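Local coordinates for type VI secretion system component (Escherichia coli O6, PDB 2P5Z), which is a component of the type VI secretion system, similar in structure to the T4 phage tail proteins gp27 and gp5, and probably forms part of its injection device, at residues T118-N123 / E169-F174; V175-S180 / A376-P381. All coordinates share one frame; numbering follows the deposited sequence.

Contact 1 (T118-N123 / E169-F174); sequences TRSRQN and EDDLTF
S120 and D171 meet through the backbone: D171 N donates to S120 O at 2.9 Å. D171 starts helix 171-182, and D170 is its N-cap. D170 CG lies between the backbone N and the carbonyl carbon (chi1 58°), and the carboxylate caps the first turn. D170 OD1 accepts from T173 N at 2.9 Å, from above the carboxylate plane. D170 OD2 takes the T173 OG1 hydroxyl on its syn side, somewhat out of the carboxylate plane, at 2.6 Å. R121 crosses D170 obliquely. Its chain bends at chi3 (-35°), and D170 N lies over one guanidinium face, toward the rim. R121 NH1 is 4.0 Å from D170 OD2, which is well out of the guanidinium plane, so the attraction is of charges alone. Water 1 joins the two residues, accepting from R121 NH2 and D170 N. T118 OG1 packs on L172 CD2 at 3.4 Å. The D171 carboxylate bonds outside the contact, to H143 and Q166. The loop between strands 104-111 and 124-127 thus lies against the N-terminal end of helix 171-182. Helix 131-140 packs on that helix: I138 touches D171 and F174, and I134 touches F174. Strand 161-166 also meets F174.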
loop_
_atom_site.group_PDB
_atom_site.type_symbol
_atom_site.label_atom_id
_atom_site.label_comp_id
_atom_site.label_asym_id
_atom_site.label_seq_id
_atom_site.Cartn_x
_atom_site.Cartn_y
_atom_site.Cartn_z
ATOM N N THR A 118 19.713 -2.676 -5.812
ATOM C CA THR A 118 18.729 -2.440 -4.763
ATOM C C THR A 118 19.446 -2.383 -3.418
ATOM O O THR A 118 18.926 -1.856 -2.452
ATOM C CB THR A 118 17.632 -3.531 -4.847
ATOM O OG1 THR A 118 16.872 -3.298 -6.039
ATOM C CG2 THR A 118 16.686 -3.530 -3.677
ATOM N N ARG A 119 20.676 -2.880 -3.383
ATOM C CA ARG A 119 21.424 -2.948 -2.145
ATOM C C ARG A 119 22.176 -1.669 -1.758
ATOM O O ARG A 119 22.716 -1.592 -0.661
ATOM C CB ARG A 119 22.348 -4.171 -2.140
ATOM C CG ARG A 119 21.792 -5.346 -1.331
ATOM C CD ARG A 119 22.475 -6.678 -1.655
ATOM N NE ARG A 119 23.927 -6.594 -1.865
ATOM C CZ ARG A 119 24.844 -6.682 -0.900
ATOM N NH1 ARG A 119 24.478 -6.833 0.369
ATOM N NH2 ARG A 119 26.134 -6.604 -1.208
ATOM N N SER A 120 22.185 -0.663 -2.630
ATOM C CA SER A 120 22.858 0.596 -2.316
ATOM C C SER A 120 21.965 1.809 -2.507
ATOM O O SER A 120 21.391 1.991 -3.589
ATOM C CB SER A 120 24.154 0.760 -3.118
ATOM O OG SER A 120 23.900 1.171 -4.443
ATOM N N ARG A 121 21.860 2.628 -1.458
ATOM C CA ARG A 121 20.969 3.792 -1.457
ATOM C C ARG A 121 21.618 5.081 -0.943
ATOM O O ARG A 121 21.279 5.584 0.129
ATOM C CB ARG A 121 19.648 3.513 -0.705
ATOM C CG ARG A 121 19.755 2.895 0.702
ATOM C CD ARG A 121 18.372 2.516 1.301
ATOM N NE ARG A 121 17.282 3.436 0.937
ATOM C CZ ARG A 121 16.210 3.093 0.211
ATOM N NH1 ARG A 121 16.071 1.850 -0.237
ATOM N NH2 ARG A 121 15.269 3.988 -0.070
ATOM N N GLN A 122 22.537 5.630 -1.719
ATOM C CA GLN A 122 23.169 6.875 -1.332
ATOM C C GLN A 122 22.566 8.068 -2.051
ATOM O O GLN A 122 22.133 7.952 -3.188
ATOM C CB GLN A 122 24.669 6.811 -1.585
ATOM C CG GLN A 122 25.454 6.130 -0.479
ATOM C CD GLN A 122 26.925 6.524 -0.503
ATOM O OE1 GLN A 122 27.684 6.091 -1.376
ATOM N NE2 GLN A 122 27.332 7.359 0.453
ATOM N N ASN A 123 22.546 9.215 -1.380
ATOM C CA ASN A 123 22.128 10.475 -2.012
ATOM C C ASN A 123 23.199 11.087 -2.922
ATOM O O ASN A 123 24.384 11.085 -2.592
ATOM C CB ASN A 123 21.719 11.493 -0.953
ATOM C CG ASN A 123 20.687 10.958 0.008
ATOM O OD1 ASN A 123 19.671 10.397 -0.402
ATOM N ND2 ASN A 123 20.931 11.145 1.299
ATOM N N GLU A 169 16.478 6.939 -2.497
ATOM C CA GLU A 169 16.144 6.030 -3.575
ATOM C C GLU A 169 17.320 5.077 -3.719
ATOM O O GLU A 169 18.476 5.508 -3.748
ATOM C CB GLU A 169 15.969 6.784 -4.899
ATOM C CG GLU A 169 14.618 7.457 -5.145
ATOM C CD GLU A 169 14.583 8.220 -6.486
ATOM O OE1 GLU A 169 15.500 9.024 -6.759
ATOM O OE2 GLU A 169 13.643 8.030 -7.282
ATOM N N ASP A 170 17.048 3.782 -3.799
ATOM C CA ASP A 170 18.111 2.831 -4.079
ATOM C C ASP A 170 18.504 3.014 -5.541
ATOM O O ASP A 170 17.746 3.611 -6.329
ATOM C CB ASP A 170 17.653 1.394 -3.797
ATOM C CG ASP A 170 16.419 1.005 -4.605
ATOM O OD1 ASP A 170 16.568 0.459 -5.715
ATOM O OD2 ASP A 170 15.293 1.301 -4.163
ATOM N N ASP A 171 19.676 2.515 -5.914
ATOM C CA ASP A 171 20.158 2.715 -7.274
ATOM C C ASP A 171 19.206 2.174 -8.331
ATOM O O ASP A 171 19.022 2.828 -9.351
ATOM C CB ASP A 171 21.558 2.127 -7.466
ATOM C CG ASP A 171 22.641 2.912 -6.739
ATOM O OD1 ASP A 171 22.410 4.091 -6.409
ATOM O OD2 ASP A 171 23.733 2.342 -6.504
ATOM N N LEU A 172 18.570 1.020 -8.075
ATOM C CA LEU A 172 17.644 0.426 -9.052
ATOM C C LEU A 172 16.420 1.295 -9.279
ATOM O O LEU A 172 16.052 1.551 -10.421
ATOM C CB LEU A 172 17.217 -1.007 -8.671
ATOM C CG LEU A 172 16.381 -1.768 -9.729
ATOM C CD1 LEU A 172 17.039 -1.726 -11.115
ATOM C CD2 LEU A 172 16.090 -3.201 -9.327
ATOM N N THR A 173 15.807 1.762 -8.197
ATOM C CA THR A 173 14.637 2.608 -8.305
ATOM C C THR A 173 14.986 3.889 -9.055
ATOM O O THR A 173 14.267 4.275 -10.000
ATOM C CB THR A 173 14.079 2.940 -6.933
ATOM O OG1 THR A 173 13.838 1.723 -6.226
ATOM C CG2 THR A 173 12.773 3.745 -7.042
ATOM N N PHE A 174 16.121 4.494 -8.677
ATOM C CA PHE A 174 16.581 5.749 -9.281
ATOM C C PHE A 174 16.778 5.628 -10.785
ATOM O O PHE A 174 16.222 6.427 -11.570
ATOM C CB PHE A 174 17.889 6.207 -8.626
ATOM C CG PHE A 174 18.428 7.499 -9.182
ATOM C CD1 PHE A 174 17.637 8.652 -9.208
ATOM C CD2 PHE A 174 19.722 7.565 -9.675
ATOM C CE1 PHE A 174 18.117 9.827 -9.732
ATOM C CE2 PHE A 174 20.219 8.754 -10.189
ATOM C CZ PHE A 174 19.419 9.882 -10.220
HETATM O O HOH W 1 14.058 3.361 -2.603
HETATM O O HOH W 2 19.382 8.283 -2.501
#

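Contact 2 (V175-S180 / A376-P381); sequences VSRLLS and ALIPRP
S180 OG is held by two backbone groups. It donates to R177 O, one turn earlier in its own helix, at 3.1 Å. It also accepts from I378 N at 3.4 Å, a weak bond but a fairly straight one (166° at the hydrogen). The hydroxyl reaches both because OG sits between the backbone N and the carbonyl carbon (chi1 79°). S180 CB meanwhile rests on A376 O. I378 sets its CB toward the helix. Its CD1 lies 3.7 Å from the S176 carbonyl carbon, and its CG2 and CB touch R177 CB. R177 is the residue with the most surface buried by the other segment. Its CG leaves anti to the backbone N, and the chain runs beside the 376-381 backbone: CG packs on I378 O, and CD on P379 O at 3.4 Å. The chain then bends at chi3. P381 CD lies over one face of the R177 guanidinium, toward the rim, 3.6 Å from R177 NE. R380 crosses R177 at about a right angle. R177 NH1 stands over the centre of the R380 guanidinium, 3.7 Å from R380 CZ, with the two planes 60° apart. Acids outside the segments probably offset these like charges. E169 makes a salt bridge to R177 NE, while E181 and D462 make salt bridges to R380. The segment 376-381 has no regular structure and leads toward strand 387-391, the first in sequence of the five-stranded antiparallel sheet. The join is van der Waals packing, much of it by R177 and I378, with one weak hydrogen bond. The paired arginines probably depend on the surrounding carboxylates to offset their repulsion.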
loop_
_atom_site.group_PDB
_atom_site.type_symbol
_atom_site.label_atom_id
_atom_site.label_comp_id
_atom_site.label_asym_id
_atom_site.label_seq_id
_atom_site.Cartn_x
_atom_site.Cartn_y
_atom_site.Cartn_z
ATOM N N VAL A 175 17.548 4.612 -11.171
ATOM C CA VAL A 175 17.841 4.346 -12.572
ATOM C C VAL A 175 16.572 4.074 -13.376
ATOM O O VAL A 175 16.375 4.661 -14.449
ATOM C CB VAL A 175 18.863 3.195 -12.710
ATOM C CG1 VAL A 175 18.841 2.601 -14.102
ATOM C CG2 VAL A 175 20.281 3.702 -12.367
ATOM N N SER A 176 15.688 3.240 -12.821
ATOM C CA SER A 176 14.471 2.831 -13.514
ATOM C C SER A 176 13.537 4.014 -13.686
ATOM O O SER A 176 12.953 4.183 -14.763
ATOM C CB SER A 176 13.770 1.697 -12.769
ATOM O OG SER A 176 14.666 0.626 -12.504
ATOM N N ARG A 177 13.433 4.850 -12.645
ATOM C CA ARG A 177 12.662 6.093 -12.725
ATOM C C ARG A 177 13.160 7.017 -13.841
ATOM O O ARG A 177 12.356 7.493 -14.656
ATOM C CB ARG A 177 12.675 6.834 -11.395
ATOM C CG ARG A 177 11.892 8.129 -11.446
ATOM C CD ARG A 177 11.629 8.753 -10.069
ATOM N NE ARG A 177 12.836 9.160 -9.344
ATOM C CZ ARG A 177 13.580 10.238 -9.625
ATOM N NH1 ARG A 177 13.273 11.044 -10.644
ATOM N NH2 ARG A 177 14.647 10.506 -8.880
ATOM N N LEU A 178 14.479 7.226 -13.910
ATOM C CA LEU A 178 15.048 8.103 -14.934
ATOM C C LEU A 178 14.792 7.586 -16.332
ATOM O O LEU A 178 14.388 8.359 -17.210
ATOM C CB LEU A 178 16.561 8.312 -14.756
ATOM C CG LEU A 178 17.218 9.031 -13.567
ATOM C CD1 LEU A 178 18.644 9.322 -13.920
ATOM C CD2 LEU A 178 16.511 10.304 -13.148
ATOM N N LEU A 179 15.026 6.288 -16.540
ATOM C CA LEU A 179 14.760 5.670 -17.837
ATOM C C LEU A 179 13.276 5.721 -18.200
ATOM O O LEU A 179 12.923 5.995 -19.348
ATOM C CB LEU A 179 15.236 4.239 -17.847
ATOM C CG LEU A 179 16.731 4.010 -17.627
ATOM C CD1 LEU A 179 16.949 2.523 -17.451
ATOM C CD2 LEU A 179 17.569 4.551 -18.777
ATOM N N SER A 180 12.402 5.505 -17.220
ATOM C CA SER A 180 10.977 5.443 -17.541
ATOM C C SER A 180 10.364 6.804 -17.853
ATOM O O SER A 180 9.481 6.893 -18.721
ATOM C CB SER A 180 10.171 4.751 -16.447
ATOM O OG SER A 180 9.935 5.638 -15.375
ATOM N N ALA A 376 6.237 1.332 -17.174
ATOM C CA ALA A 376 5.491 2.084 -16.193
ATOM C C ALA A 376 6.371 3.176 -15.564
ATOM O O ALA A 376 7.565 2.986 -15.302
ATOM C CB ALA A 376 4.912 1.147 -15.109
ATOM N N LEU A 377 5.741 4.322 -15.354
ATOM C CA LEU A 377 6.334 5.502 -14.784
ATOM C C LEU A 377 6.535 5.257 -13.286
ATOM O O LEU A 377 5.563 5.039 -12.574
ATOM C CB LEU A 377 5.325 6.620 -15.018
ATOM C CG LEU A 377 5.573 8.121 -15.066
ATOM C CD1 LEU A 377 5.464 8.710 -13.662
ATOM C CD2 LEU A 377 6.898 8.434 -15.734
ATOM N N ILE A 378 7.786 5.258 -12.820
ATOM C CA ILE A 378 8.070 5.172 -11.388
ATOM C C ILE A 378 7.941 6.576 -10.800
ATOM O O ILE A 378 8.600 7.508 -11.263
ATOM C CB ILE A 378 9.489 4.596 -11.113
ATOM C CG1 ILE A 378 9.551 3.108 -11.445
ATOM C CG2 ILE A 378 9.888 4.722 -9.662
ATOM C CD1 ILE A 378 10.185 2.823 -12.743
ATOM N N PRO A 379 7.077 6.742 -9.788
ATOM C CA PRO A 379 6.813 8.054 -9.186
ATOM C C PRO A 379 8.054 8.714 -8.592
ATOM O O PRO A 379 8.953 8.027 -8.092
ATOM C CB PRO A 379 5.815 7.735 -8.060
ATOM C CG PRO A 379 5.972 6.271 -7.802
ATOM C CD PRO A 379 6.307 5.670 -9.136
ATOM N N ARG A 380 8.094 10.044 -8.661
ATOM C CA ARG A 380 9.192 10.829 -8.105
ATOM C C ARG A 380 9.137 10.820 -6.589
ATOM O O ARG A 380 8.060 10.743 -6.015
ATOM C CB ARG A 380 9.115 12.257 -8.633
ATOM C CG ARG A 380 10.130 12.513 -9.702
ATOM C CD ARG A 380 9.867 13.760 -10.509
ATOM N NE ARG A 380 10.817 13.797 -11.612
ATOM C CZ ARG A 380 12.022 14.359 -11.540
ATOM N NH1 ARG A 380 12.425 14.960 -10.427
ATOM N NH2 ARG A 380 12.834 14.329 -12.587
ATOM N N PRO A 381 10.296 10.874 -5.928
ATOM C CA PRO A 381 10.220 11.000 -4.477
ATOM C C PRO A 381 9.642 12.372 -4.067
ATOM O O PRO A 381 9.815 13.381 -4.781
ATOM C CB PRO A 381 11.673 10.837 -4.023
ATOM C CG PRO A 381 12.495 11.128 -5.204
ATOM C CD PRO A 381 11.683 10.815 -6.422
#

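Overall arrangement
Both contacts use helix 171-182: contact 1 its N-terminal end, contact 2 the turns that follow. Their centres are about 12 Å apart. Along the chain they come in series, since contact 1 closes before contact 2 opens. They touch directly. E169 OE2 of contact 1 makes a salt bridge to R177 NE of contact 2 and also packs on P381, and T173 packs on I378. The helix therefore joins the loop 118-123 to the segment 376-381. That segment leads on to the five-stranded antiparallel sheet, in which 387-391 is the central strand. The arrangement is consistent with gp27-like and gp5-like parts sharing one chain.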